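PDB 3OT5: UDP-N-acetylglucosamine 2-epimerase from Listeria monocytogenes, which probably interconverts UDP-N-acetylglucosamine and UDP-N-acetylmannosamine by inverting the sugar at C2. Local coordinates for residues D171-P176 with P191-V196; F195-T200 with N382-A387; L141-A146 with Q164-M169; S175-A180 with N373-G378. One frame throughout, in Å; residues are numbered along the deposited sequence.

Contact 1 of 4, residues D171-P176 with P191-V196; sequences DIHFSP and PATIFV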
loop_
_atom_site.group_PDB
_atom_site.type_symbol
_atom_site.label_atom_id
_atom_site.label_comp_id
_atom_site.label_asym_id
_atom_site.label_seq_id
_atom_site.Cartn_x
_atom_site.Cartn_y
_atom_site.Cartn_z
ATOM N N ASP A 171 -3.430 -10.650 18.958
ATOM C CA ASP A 171 -2.575 -10.776 20.117
ATOM C C ASP A 171 -1.390 -9.846 19.955
ATOM O O ASP A 171 -0.815 -9.416 20.920
ATOM C CB ASP A 171 -2.087 -12.204 20.225
ATOM C CG ASP A 171 -3.207 -13.159 20.464
ATOM O OD1 ASP A 171 -3.907 -12.989 21.482
ATOM O OD2 ASP A 171 -3.366 -14.086 19.661
ATOM N N ILE A 172 -1.036 -9.538 18.714
ATOM C CA ILE A 172 0.085 -8.659 18.442
ATOM C C ILE A 172 -0.270 -7.792 17.230
ATOM O O ILE A 172 -0.822 -8.263 16.228
ATOM C CB ILE A 172 1.410 -9.476 18.338
ATOM C CG1 ILE A 172 2.616 -8.569 18.124
ATOM C CG2 ILE A 172 1.317 -10.528 17.254
ATOM C CD1 ILE A 172 3.946 -9.314 18.324
ATOM N N HIS A 173 0.010 -6.502 17.365
ATOM C CA HIS A 173 -0.346 -5.528 16.364
ATOM C C HIS A 173 0.883 -4.873 15.800
ATOM O O HIS A 173 1.757 -4.409 16.543
ATOM C CB HIS A 173 -1.221 -4.457 17.013
ATOM C CG HIS A 173 -2.367 -5.014 17.790
ATOM N ND1 HIS A 173 -3.638 -5.129 17.270
ATOM C CD2 HIS A 173 -2.428 -5.510 19.048
ATOM C CE1 HIS A 173 -4.437 -5.655 18.180
ATOM N NE2 HIS A 173 -3.726 -5.906 19.266
ATOM N N PHE A 174 0.938 -4.829 14.482
ATOM C CA PHE A 174 2.040 -4.228 13.797
ATOM C C PHE A 174 1.429 -3.008 13.117
ATOM O O PHE A 174 0.834 -3.103 12.063
ATOM C CB PHE A 174 2.650 -5.238 12.822
ATOM C CG PHE A 174 2.929 -6.585 13.451
ATOM C CD1 PHE A 174 3.959 -6.743 14.359
ATOM C CD2 PHE A 174 2.151 -7.694 13.127
ATOM C CE1 PHE A 174 4.224 -7.965 14.927
ATOM C CE2 PHE A 174 2.411 -8.928 13.682
ATOM C CZ PHE A 174 3.448 -9.068 14.601
ATOM N N SER A 175 1.529 -1.863 13.782
ATOM C CA SER A 175 0.963 -0.628 13.269
ATOM C C SER A 175 1.899 0.017 12.269
ATOM O O SER A 175 3.113 -0.069 12.408
ATOM C CB SER A 175 0.688 0.349 14.412
ATOM O OG SER A 175 -0.264 -0.191 15.314
ATOM N N PRO A 176 1.335 0.648 11.245
ATOM C CA PRO A 176 2.206 1.272 10.287
ATOM C C PRO A 176 2.682 2.627 10.779
ATOM O O PRO A 176 3.744 3.078 10.366
ATOM C CB PRO A 176 1.308 1.433 9.061
ATOM C CG PRO A 176 -0.033 1.644 9.633
ATOM C CD PRO A 176 -0.082 0.776 10.865
ATOM N N PRO A 191 -0.144 -1.872 25.552
ATOM C CA PRO A 191 1.002 -1.274 24.855
ATOM C C PRO A 191 2.097 -2.288 24.498
ATOM O O PRO A 191 2.700 -2.186 23.443
ATOM C CB PRO A 191 1.557 -0.247 25.866
ATOM C CG PRO A 191 0.443 0.008 26.849
ATOM C CD PRO A 191 -0.438 -1.208 26.844
ATOM N N ALA A 192 2.358 -3.245 25.383
ATOM C CA ALA A 192 3.380 -4.262 25.133
ATOM C C ALA A 192 3.087 -5.124 23.892
ATOM O O ALA A 192 3.977 -5.803 23.381
ATOM C CB ALA A 192 3.551 -5.156 26.363
ATOM N N THR A 193 1.854 -5.094 23.399
ATOM C CA THR A 193 1.501 -5.896 22.229
ATOM C C THR A 193 1.479 -5.116 20.894
ATOM O O THR A 193 1.262 -5.710 19.830
ATOM C CB THR A 193 0.129 -6.557 22.432
ATOM O OG1 THR A 193 -0.890 -5.555 22.469
ATOM C CG2 THR A 193 0.113 -7.378 23.736
ATOM N N ILE A 194 1.712 -3.806 20.939
ATOM C CA ILE A 194 1.681 -2.992 19.717
ATOM C C ILE A 194 3.070 -2.545 19.291
ATOM O O ILE A 194 3.861 -2.047 20.108
ATOM C CB ILE A 194 0.838 -1.718 19.906
ATOM C CG1 ILE A 194 -0.561 -2.045 20.432
ATOM C CG2 ILE A 194 0.728 -0.963 18.590
ATOM C CD1 ILE A 194 -1.289 -0.811 20.924
ATOM N N PHE A 195 3.359 -2.685 18.001
ATOM C CA PHE A 195 4.652 -2.275 17.475
ATOM C C PHE A 195 4.489 -1.418 16.227
ATOM O O PHE A 195 3.920 -1.873 15.249
ATOM C CB PHE A 195 5.503 -3.501 17.126
ATOM C CG PHE A 195 5.821 -4.375 18.296
ATOM C CD1 PHE A 195 7.003 -4.197 19.011
ATOM C CD2 PHE A 195 4.945 -5.371 18.697
ATOM C CE1 PHE A 195 7.300 -4.996 20.093
ATOM C CE2 PHE A 195 5.242 -6.184 19.791
ATOM C CZ PHE A 195 6.419 -5.998 20.482
ATOM N N VAL A 196 4.978 -0.177 16.273
ATOM C CA VAL A 196 4.941 0.695 15.115
ATOM C C VAL A 196 6.111 0.186 14.299
ATOM O O VAL A 196 7.263 0.378 14.655
ATOM C CB VAL A 196 5.163 2.188 15.449
ATOM C CG1 VAL A 196 5.098 3.043 14.144
ATOM C CG2 VAL A 196 4.138 2.674 16.453
HETATM O O HOH W 1 -3.065 -6.910 22.129
#

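Contact 2 of 4, residues F195-T200 with N382-A387; sequences FVTGNT and NRILAA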
loop_
_atom_site.group_PDB
_atom_site.type_symbol
_atom_site.label_atom_id
_atom_site.label_comp_id
_atom_site.label_asym_id
_atom_site.label_seq_id
_atom_site.Cartn_x
_atom_site.Cartn_y
_atom_site.Cartn_z
ATOM N N PHE A 195 3.359 -2.685 18.001
ATOM C CA PHE A 195 4.652 -2.275 17.475
ATOM C C PHE A 195 4.489 -1.418 16.227
ATOM O O PHE A 195 3.920 -1.873 15.249
ATOM C CB PHE A 195 5.503 -3.501 17.126
ATOM C CG PHE A 195 5.821 -4.375 18.296
ATOM C CD1 PHE A 195 7.003 -4.197 19.011
ATOM C CD2 PHE A 195 4.945 -5.371 18.697
ATOM C CE1 PHE A 195 7.300 -4.996 20.093
ATOM C CE2 PHE A 195 5.242 -6.184 19.791
ATOM C CZ PHE A 195 6.419 -5.998 20.482
ATOM N N VAL A 196 4.978 -0.177 16.273
ATOM C CA VAL A 196 4.941 0.695 15.115
ATOM C C VAL A 196 6.111 0.186 14.299
ATOM O O VAL A 196 7.263 0.378 14.655
ATOM C CB VAL A 196 5.163 2.188 15.449
ATOM C CG1 VAL A 196 5.098 3.043 14.144
ATOM C CG2 VAL A 196 4.138 2.674 16.453
ATOM N N THR A 197 5.799 -0.468 13.198
ATOM C CA THR A 197 6.805 -1.070 12.345
ATOM C C THR A 197 6.997 -0.382 11.004
ATOM O O THR A 197 7.996 -0.614 10.320
ATOM C CB THR A 197 6.329 -2.486 12.010
ATOM O OG1 THR A 197 5.081 -2.392 11.310
ATOM C CG2 THR A 197 6.126 -3.295 13.291
ATOM N N GLY A 198 6.057 0.480 10.641
ATOM C CA GLY A 198 6.080 1.112 9.318
ATOM C C GLY A 198 5.190 0.234 8.444
ATOM O O GLY A 198 4.649 -0.775 8.906
ATOM N N ASN A 199 5.081 0.606 7.176
ATOM C CA ASN A 199 4.259 -0.095 6.197
ATOM C C ASN A 199 5.060 -1.075 5.334
ATOM O O ASN A 199 6.025 -0.669 4.688
ATOM C CB ASN A 199 3.603 0.956 5.291
ATOM C CG ASN A 199 2.763 0.346 4.186
ATOM O OD1 ASN A 199 2.733 -0.876 4.006
ATOM N ND2 ASN A 199 2.083 1.199 3.429
ATOM N N THR A 200 4.677 -2.358 5.315
ATOM C CA THR A 200 5.398 -3.340 4.472
ATOM C C THR A 200 5.373 -3.041 2.955
ATOM O O THR A 200 6.211 -3.544 2.206
ATOM C CB THR A 200 4.928 -4.792 4.722
ATOM O OG1 THR A 200 3.517 -4.899 4.502
ATOM C CG2 THR A 200 5.259 -5.235 6.162
ATOM N N ASN A 382 11.291 -6.670 8.913
ATOM C CA ASN A 382 12.315 -7.030 9.882
ATOM C C ASN A 382 11.849 -6.731 11.290
ATOM O O ASN A 382 12.043 -7.540 12.195
ATOM C CB ASN A 382 13.609 -6.299 9.553
ATOM C CG ASN A 382 14.120 -6.651 8.184
ATOM O OD1 ASN A 382 14.173 -5.802 7.302
ATOM N ND2 ASN A 382 14.396 -7.935 7.964
ATOM N N ARG A 383 11.227 -5.572 11.478
ATOM C CA ARG A 383 10.688 -5.208 12.787
ATOM C C ARG A 383 9.554 -6.168 13.156
ATOM O O ARG A 383 9.440 -6.588 14.294
ATOM C CB ARG A 383 10.194 -3.761 12.804
ATOM C CG ARG A 383 11.316 -2.714 12.579
ATOM C CD ARG A 383 10.811 -1.292 12.749
ATOM N NE ARG A 383 11.863 -0.323 12.445
ATOM C CZ ARG A 383 12.102 0.180 11.236
ATOM N NH1 ARG A 383 11.360 -0.164 10.198
ATOM N NH2 ARG A 383 13.078 1.041 11.066
ATOM N N ILE A 384 8.724 -6.535 12.188
ATOM C CA ILE A 384 7.630 -7.467 12.479
ATOM C C ILE A 384 8.214 -8.800 12.976
ATOM O O ILE A 384 7.801 -9.300 14.018
ATOM C CB ILE A 384 6.689 -7.669 11.267
ATOM C CG1 ILE A 384 5.922 -6.380 10.972
ATOM C CG2 ILE A 384 5.667 -8.809 11.525
ATOM C CD1 ILE A 384 5.067 -6.444 9.694
ATOM N N LEU A 385 9.191 -9.349 12.254
ATOM C CA LEU A 385 9.798 -10.621 12.641
ATOM C C LEU A 385 10.472 -10.537 14.000
ATOM O O LEU A 385 10.309 -11.433 14.816
ATOM C CB LEU A 385 10.789 -11.140 11.596
ATOM C CG LEU A 385 10.205 -11.534 10.237
ATOM C CD1 LEU A 385 11.292 -12.217 9.393
ATOM C CD2 LEU A 385 9.003 -12.464 10.403
ATOM N N ALA A 386 11.214 -9.462 14.247
ATOM C CA ALA A 386 11.887 -9.298 15.536
ATOM C C ALA A 386 10.822 -9.280 16.623
ATOM O O ALA A 386 11.008 -9.841 17.697
ATOM C CB ALA A 386 12.731 -8.022 15.567
ATOM N N ALA A 387 9.697 -8.641 16.324
ATOM C CA ALA A 387 8.588 -8.571 17.253
ATOM C C ALA A 387 8.078 -9.998 17.552
ATOM O O ALA A 387 7.909 -10.391 18.714
ATOM C CB ALA A 387 7.473 -7.700 16.659
#

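Contact 3 of 4, residues L141-A146 with Q164-M169; sequences LGHVEA and QLTGVM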
loop_
_atom_site.group_PDB
_atom_site.type_symbol
_atom_site.label_atom_id
_atom_site.label_comp_id
_atom_site.label_asym_id
_atom_site.label_seq_id
_atom_site.Cartn_x
_atom_site.Cartn_y
_atom_site.Cartn_z
ATOM N N LEU A 141 -2.580 -14.605 17.042
ATOM C CA LEU A 141 -2.959 -13.823 15.878
ATOM C C LEU A 141 -2.151 -12.541 15.795
ATOM O O LEU A 141 -2.130 -11.739 16.729
ATOM C CB LEU A 141 -4.454 -13.469 15.938
ATOM C CG LEU A 141 -5.009 -12.693 14.740
ATOM C CD1 LEU A 141 -4.759 -13.438 13.439
ATOM C CD2 LEU A 141 -6.502 -12.427 14.917
ATOM N N GLY A 142 -1.487 -12.358 14.665
ATOM C CA GLY A 142 -0.695 -11.170 14.430
ATOM C C GLY A 142 -1.412 -10.374 13.356
ATOM O O GLY A 142 -1.856 -10.942 12.347
ATOM N N HIS A 143 -1.510 -9.065 13.561
ATOM C CA HIS A 143 -2.209 -8.193 12.614
ATOM C C HIS A 143 -1.244 -7.209 11.971
ATOM O O HIS A 143 -0.734 -6.291 12.627
ATOM C CB HIS A 143 -3.362 -7.528 13.362
ATOM C CG HIS A 143 -4.320 -6.770 12.499
ATOM N ND1 HIS A 143 -5.079 -5.727 12.981
ATOM C CD2 HIS A 143 -4.600 -6.861 11.179
ATOM C CE1 HIS A 143 -5.833 -5.251 12.010
ATOM N NE2 HIS A 143 -5.553 -5.914 10.903
ATOM N N VAL A 144 -0.966 -7.439 10.684
ATOM C CA VAL A 144 -0.058 -6.597 9.918
ATOM C C VAL A 144 -0.872 -5.417 9.435
ATOM O O VAL A 144 -1.941 -5.612 8.895
ATOM C CB VAL A 144 0.554 -7.350 8.732
ATOM C CG1 VAL A 144 1.484 -6.440 7.959
ATOM C CG2 VAL A 144 1.308 -8.597 9.228
ATOM N N GLU A 145 -0.335 -4.197 9.601
ATOM C CA GLU A 145 -1.038 -2.957 9.265
ATOM C C GLU A 145 -2.235 -2.847 10.215
ATOM O O GLU A 145 -3.404 -2.798 9.801
ATOM C CB GLU A 145 -1.456 -2.867 7.789
ATOM C CG GLU A 145 -2.164 -1.556 7.468
ATOM C CD GLU A 145 -2.553 -1.405 6.009
ATOM O OE1 GLU A 145 -3.765 -1.547 5.732
ATOM O OE2 GLU A 145 -1.664 -1.189 5.142
ATOM N N ALA A 146 -1.903 -2.777 11.502
ATOM C CA ALA A 146 -2.877 -2.728 12.573
ATOM C C ALA A 146 -3.218 -1.352 13.073
ATOM O O ALA A 146 -2.340 -0.493 13.234
ATOM C CB ALA A 146 -2.353 -3.565 13.770
ATOM N N GLN A 164 -11.401 -3.247 13.116
ATOM C CA GLN A 164 -11.707 -3.119 14.528
ATOM C C GLN A 164 -11.899 -4.512 15.124
ATOM O O GLN A 164 -11.389 -4.789 16.202
ATOM C CB GLN A 164 -12.920 -2.249 14.802
ATOM C CG GLN A 164 -12.699 -0.766 14.626
ATOM C CD GLN A 164 -13.904 0.038 15.101
ATOM O OE1 GLN A 164 -14.547 -0.333 16.074
ATOM N NE2 GLN A 164 -14.197 1.152 14.431
ATOM N N LEU A 165 -12.606 -5.393 14.417
ATOM C CA LEU A 165 -12.834 -6.753 14.912
ATOM C C LEU A 165 -11.513 -7.498 14.986
ATOM O O LEU A 165 -11.203 -8.142 15.993
ATOM C CB LEU A 165 -13.835 -7.512 14.034
ATOM C CG LEU A 165 -15.273 -6.949 14.051
ATOM C CD1 LEU A 165 -16.124 -7.665 13.051
ATOM C CD2 LEU A 165 -15.882 -7.067 15.443
ATOM N N THR A 166 -10.743 -7.427 13.911
ATOM C CA THR A 166 -9.431 -8.053 13.883
ATOM C C THR A 166 -8.612 -7.517 15.043
ATOM O O THR A 166 -7.909 -8.269 15.710
ATOM C CB THR A 166 -8.714 -7.799 12.556
ATOM O OG1 THR A 166 -9.425 -8.481 11.514
ATOM C CG2 THR A 166 -7.276 -8.311 12.619
ATOM N N GLY A 167 -8.746 -6.215 15.303
ATOM C CA GLY A 167 -8.046 -5.572 16.401
ATOM C C GLY A 167 -8.358 -6.155 17.775
ATOM O O GLY A 167 -7.488 -6.200 18.636
ATOM N N VAL A 168 -9.580 -6.608 18.013
ATOM C CA VAL A 168 -9.874 -7.161 19.329
ATOM C C VAL A 168 -9.322 -8.581 19.427
ATOM O O VAL A 168 -8.848 -8.999 20.489
ATOM C CB VAL A 168 -11.387 -7.142 19.686
ATOM C CG1 VAL A 168 -11.946 -5.742 19.508
ATOM C CG2 VAL A 168 -12.156 -8.127 18.844
ATOM N N MET A 169 -9.344 -9.310 18.310
ATOM C CA MET A 169 -8.871 -10.686 18.293
ATOM C C MET A 169 -7.359 -10.798 18.277
ATOM O O MET A 169 -6.807 -11.760 18.785
ATOM C CB MET A 169 -9.439 -11.426 17.087
ATOM C CG MET A 169 -10.941 -11.518 17.104
ATOM S SD MET A 169 -11.566 -12.378 15.664
ATOM C CE MET A 169 -11.080 -11.284 14.339
#

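Contact 4 of 4, residues S175-A180 with N373-G378; sequences SPTKQA and NPYGDG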
loop_
_atom_site.group_PDB
_atom_site.type_symbol
_atom_site.label_atom_id
_atom_site.label_comp_id
_atom_site.label_asym_id
_atom_site.label_seq_id
_atom_site.Cartn_x
_atom_site.Cartn_y
_atom_site.Cartn_z
ATOM N N SER A 175 1.529 -1.863 13.782
ATOM C CA SER A 175 0.963 -0.628 13.269
ATOM C C SER A 175 1.899 0.017 12.269
ATOM O O SER A 175 3.113 -0.069 12.408
ATOM C CB SER A 175 0.688 0.349 14.412
ATOM O OG SER A 175 -0.264 -0.191 15.314
ATOM N N PRO A 176 1.335 0.648 11.245
ATOM C CA PRO A 176 2.206 1.272 10.287
ATOM C C PRO A 176 2.682 2.627 10.779
ATOM O O PRO A 176 3.744 3.078 10.366
ATOM C CB PRO A 176 1.308 1.433 9.061
ATOM C CG PRO A 176 -0.033 1.644 9.633
ATOM C CD PRO A 176 -0.082 0.776 10.865
ATOM N N THR A 177 1.929 3.249 11.680
ATOM C CA THR A 177 2.285 4.573 12.172
ATOM C C THR A 177 2.017 4.753 13.653
ATOM O O THR A 177 1.342 3.932 14.295
ATOM C CB THR A 177 1.469 5.659 11.447
ATOM O OG1 THR A 177 0.074 5.458 11.711
ATOM C CG2 THR A 177 1.708 5.608 9.939
ATOM N N LYS A 178 2.547 5.854 14.182
ATOM C CA LYS A 178 2.373 6.189 15.574
ATOM C C LYS A 178 0.875 6.361 15.832
ATOM O O LYS A 178 0.363 5.897 16.860
ATOM C CB LYS A 178 3.149 7.464 15.932
ATOM C CG LYS A 178 3.111 7.811 17.428
ATOM C CD LYS A 178 3.887 9.090 17.748
ATOM C CE LYS A 178 3.817 9.435 19.244
ATOM N NZ LYS A 178 4.604 10.676 19.604
ATOM N N GLN A 179 0.189 7.003 14.878
ATOM C CA GLN A 179 -1.255 7.252 14.959
ATOM C C GLN A 179 -2.039 5.973 15.119
ATOM O O GLN A 179 -2.921 5.893 15.948
ATOM C CB GLN A 179 -1.742 7.954 13.692
ATOM C CG GLN A 179 -3.250 8.292 13.652
ATOM C CD GLN A 179 -3.688 9.227 14.772
ATOM O OE1 GLN A 179 -3.820 8.819 15.929
ATOM N NE2 GLN A 179 -3.982 10.475 14.416
ATOM N N ALA A 180 -1.736 4.981 14.293
ATOM C CA ALA A 180 -2.424 3.694 14.364
ATOM C C ALA A 180 -2.214 3.052 15.734
ATOM O O ALA A 180 -3.107 2.369 16.255
ATOM C CB ALA A 180 -1.933 2.763 13.256
ATOM N N ASN A 373 10.134 9.556 5.078
ATOM C CA ASN A 373 8.829 8.939 4.848
ATOM C C ASN A 373 8.274 8.470 6.177
ATOM O O ASN A 373 8.818 7.551 6.789
ATOM C CB ASN A 373 8.936 7.772 3.871
ATOM C CG ASN A 373 7.568 7.232 3.442
ATOM O OD1 ASN A 373 6.512 7.763 3.821
ATOM N ND2 ASN A 373 7.589 6.179 2.639
ATOM N N PRO A 374 7.179 9.092 6.637
ATOM C CA PRO A 374 6.624 8.699 7.926
ATOM C C PRO A 374 5.919 7.359 7.913
ATOM O O PRO A 374 5.580 6.847 8.970
ATOM C CB PRO A 374 5.605 9.803 8.207
ATOM C CG PRO A 374 5.167 10.244 6.885
ATOM C CD PRO A 374 6.356 10.126 5.986
ATOM N N TYR A 375 5.705 6.788 6.733
ATOM C CA TYR A 375 4.985 5.512 6.627
ATOM C C TYR A 375 5.891 4.283 6.595
ATOM O O TYR A 375 5.395 3.149 6.547
ATOM C CB TYR A 375 4.056 5.542 5.421
ATOM C CG TYR A 375 3.071 6.679 5.532
ATOM C CD1 TYR A 375 1.991 6.593 6.401
ATOM C CD2 TYR A 375 3.228 7.839 4.796
ATOM C CE1 TYR A 375 1.099 7.628 6.533
ATOM C CE2 TYR A 375 2.326 8.891 4.913
ATOM C CZ TYR A 375 1.264 8.773 5.786
ATOM O OH TYR A 375 0.365 9.797 5.934
ATOM N N GLY A 376 7.206 4.504 6.642
ATOM C CA GLY A 376 8.159 3.399 6.648
ATOM C C GLY A 376 9.462 3.651 5.912
ATOM O O GLY A 376 9.522 4.481 5.008
ATOM N N ASP A 377 10.495 2.910 6.303
ATOM C CA ASP A 377 11.817 2.999 5.695
ATOM C C ASP A 377 12.120 1.765 4.841
ATOM O O ASP A 377 13.208 1.654 4.279
ATOM C CB ASP A 377 12.897 3.153 6.768
ATOM C CG ASP A 377 12.958 1.964 7.733
ATOM O OD1 ASP A 377 12.087 1.054 7.682
ATOM O OD2 ASP A 377 13.878 1.957 8.573
ATOM N N GLY A 378 11.169 0.838 4.751
ATOM C CA GLY A 378 11.367 -0.372 3.947
ATOM C C GLY A 378 11.843 -1.572 4.750
ATOM O O GLY A 378 12.247 -2.596 4.187
#

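Contact 1 of 4, residues D171-P176 with P191-V196
H173 and F195 are joined by a backbone ladder between two parallel strands, 172-175 and 194-196. H173 N donates to T193 O at 2.9 Å, and the bond is almost straight (175°). H173 O then accepts from F195 N at 2.8 Å. The last rung, S175 N to F195 O, is equally short but bent to 135°. Between the rungs, F174 CA approaches F195 O at 3.3 Å in a CA-H...O contact.

Packing is close on both faces. On the side of F195, I172 sends CG1 anti to its backbone N (chi1 -177°). Its extended chain thereby brings CD1 to 3.7 Å from F195 CE2, on a slanting approach to the ring. On the other face of the sheet, S175 OG touches I194 CG2 at 3.5 Å. The polar need of this buried hydroxyl is met by A146 O.

The start of the ladder is looser and wetter. H173 and T193 lie side by side and point the same way, but their side chains do not bond directly. A water in the plane of the imidazole, at its edge, links them. It lies 3.1 Å from H173 NE2 and donates to T193 OG1, which is also bonded to D190 O.

These strands are the ends of a beta-alpha-beta unit whose helix, 178-186, packs on S175, I194 and V196. Helix 380-392 lies against F174 and F195 on the opposite face. Strand 140-144 flanks 172-175 on its other edge, and 194-196 is an edge strand of this Rossmann-type parallel sheet.

Contact 2 of 4, residues F195-T200 with N382-A387
A387 sets its methyl over the F195 ring. CB is 4.0 Å from the ring centroid and 8° off the normal, a CH-pi contact over the face. One helical turn earlier, the T197 side chain meets both R383 and I384. Its CG2 lies 3.9 Å from I384 CG1 and 4.1 Å from R383 CB. T197 and R383 run past each other in opposite directions. Farther along the chain, T200 CG2 reaches I384 CD1 at 3.7 Å, the two side chains crossing at about a right angle.

The polar link is slight. R383 NH1 donates a weak hydrogen bond to T197 O at 3.4 Å, with a bent angle of 135°. The arginine chain is extended from CG to NE, which carries the guanidinium along the loop to this carbonyl. Its stronger partner is D377, in a salt bridge with NH2 that helps fix the end of the side chain.

A second shell sets the loop. A backbone hydrogen bond between T197 and S175 ties the threonine to the neighbouring strand. T200 OG1 is bonded to K42 O. In the conformer given, N199 OD1 caps A201 N.

Helix 380-392 packs against the end of strand 194-196 and the loop leading to helix 200-208. I384 and A387 also pack on F174 of strand 172-175. On another side, I384 and L385 meet helix 37-51.

Contact 3 of 4, residues L141-A146 with Q164-M169
H143 presents one face of its imidazole to the T166 methyl. CG2 lies over the ring face in a CH-pi contact, modelled too close for its spacing to be trusted, and the two side chains cross at about a right angle. The histidine places CG anti to its backbone N (chi1 -171°), and this turns the ring to the helix. On T166 it is the methyl that faces the ring, while the hydroxyl bonds to N162 O within the helix. H143 NE2 is hydrogen-bonded to G122 O, which helps fix the rotation of the ring.

The second point of packing is apolar. L141 CD2 lies 3.8 Å from M169 CB, near the end of the helix. No hydrogen bond joins the two segments, and the contact rests on alternate strand residues, L141 and H143, that face the helix.

The axes of strand 141-144 and the helical segment 164-169 pass 8.6 Å apart at 140°, so the helix runs roughly back along the strand. They belong to the beta-alpha-beta unit of strand 140-144, helix 159-169 and strand 172-175. F128 of helix 125-136 packs on T166 and M169, and T134 on L141. V120 of strand 117-121 touches L141 and T166.

Contact 4 of 4, residues S175-A180 with N373-G378
The start of helix 178-186 meets an Asx turn in the loop between helices 362-370 and 380-392. T177 is the N-cap residue of that helix, and Y375 sits in the turn. Their side chains lie side by side and point the same way. T177 CG2 touches Y375 CD1 at 3.7 Å and CE1 at 4.0 Å, approaching the ring at a slant.

The threonine divides its two branches between two tasks. OG1 lies between the backbone N and the carbonyl carbon (chi1 62°) and accepts from A180 N at 3.2 Å, a nearly straight capping bond (164°). CG2 is the branch left for the tyrosine.

The turn is held from within. N373 OD1 accepts from Y375 N at 3.2 Å, with the donor above the carbonyl plane. The backbone from N373 to G376 forms a type I beta turn, closed by a weak bond from G376 N to N373 O. N373 ND2 bonds to E314 O. The Y375 hydroxyl is hydrogen-bonded to E334 and to G335 N of helix 333-338, and both bonds help to position the ring.

No hydrogen bond crosses between the segments. T177 OG1, N373 OD1 and the Y375 hydroxyl all bond elsewhere, so the meeting itself is a small, buried van der Waals contact of a methyl and a ring.

Overall arrangement
Contacts 1 and 3 belong to successive beta-alpha-beta units of one parallel sheet, their centres about 9 Å apart. D171 OD2 reaches L141 N at 2.8 Å between them. Contact 2 shares F195 and V196 with contact 1 and lays helix 380-392 against the sheet. Its centre is about 10 Å from that of contact 4. Two polar links join these: N199 N to Y375 O at 2.6 Å, a probable hydrogen bond, and the R383 NH2 to D377 OD2 salt bridge at 2.8 Å. Contact 4 shares S175 and P176 with contact 1. Glycol molecules, probably from crystallisation, lie near R383 and D377.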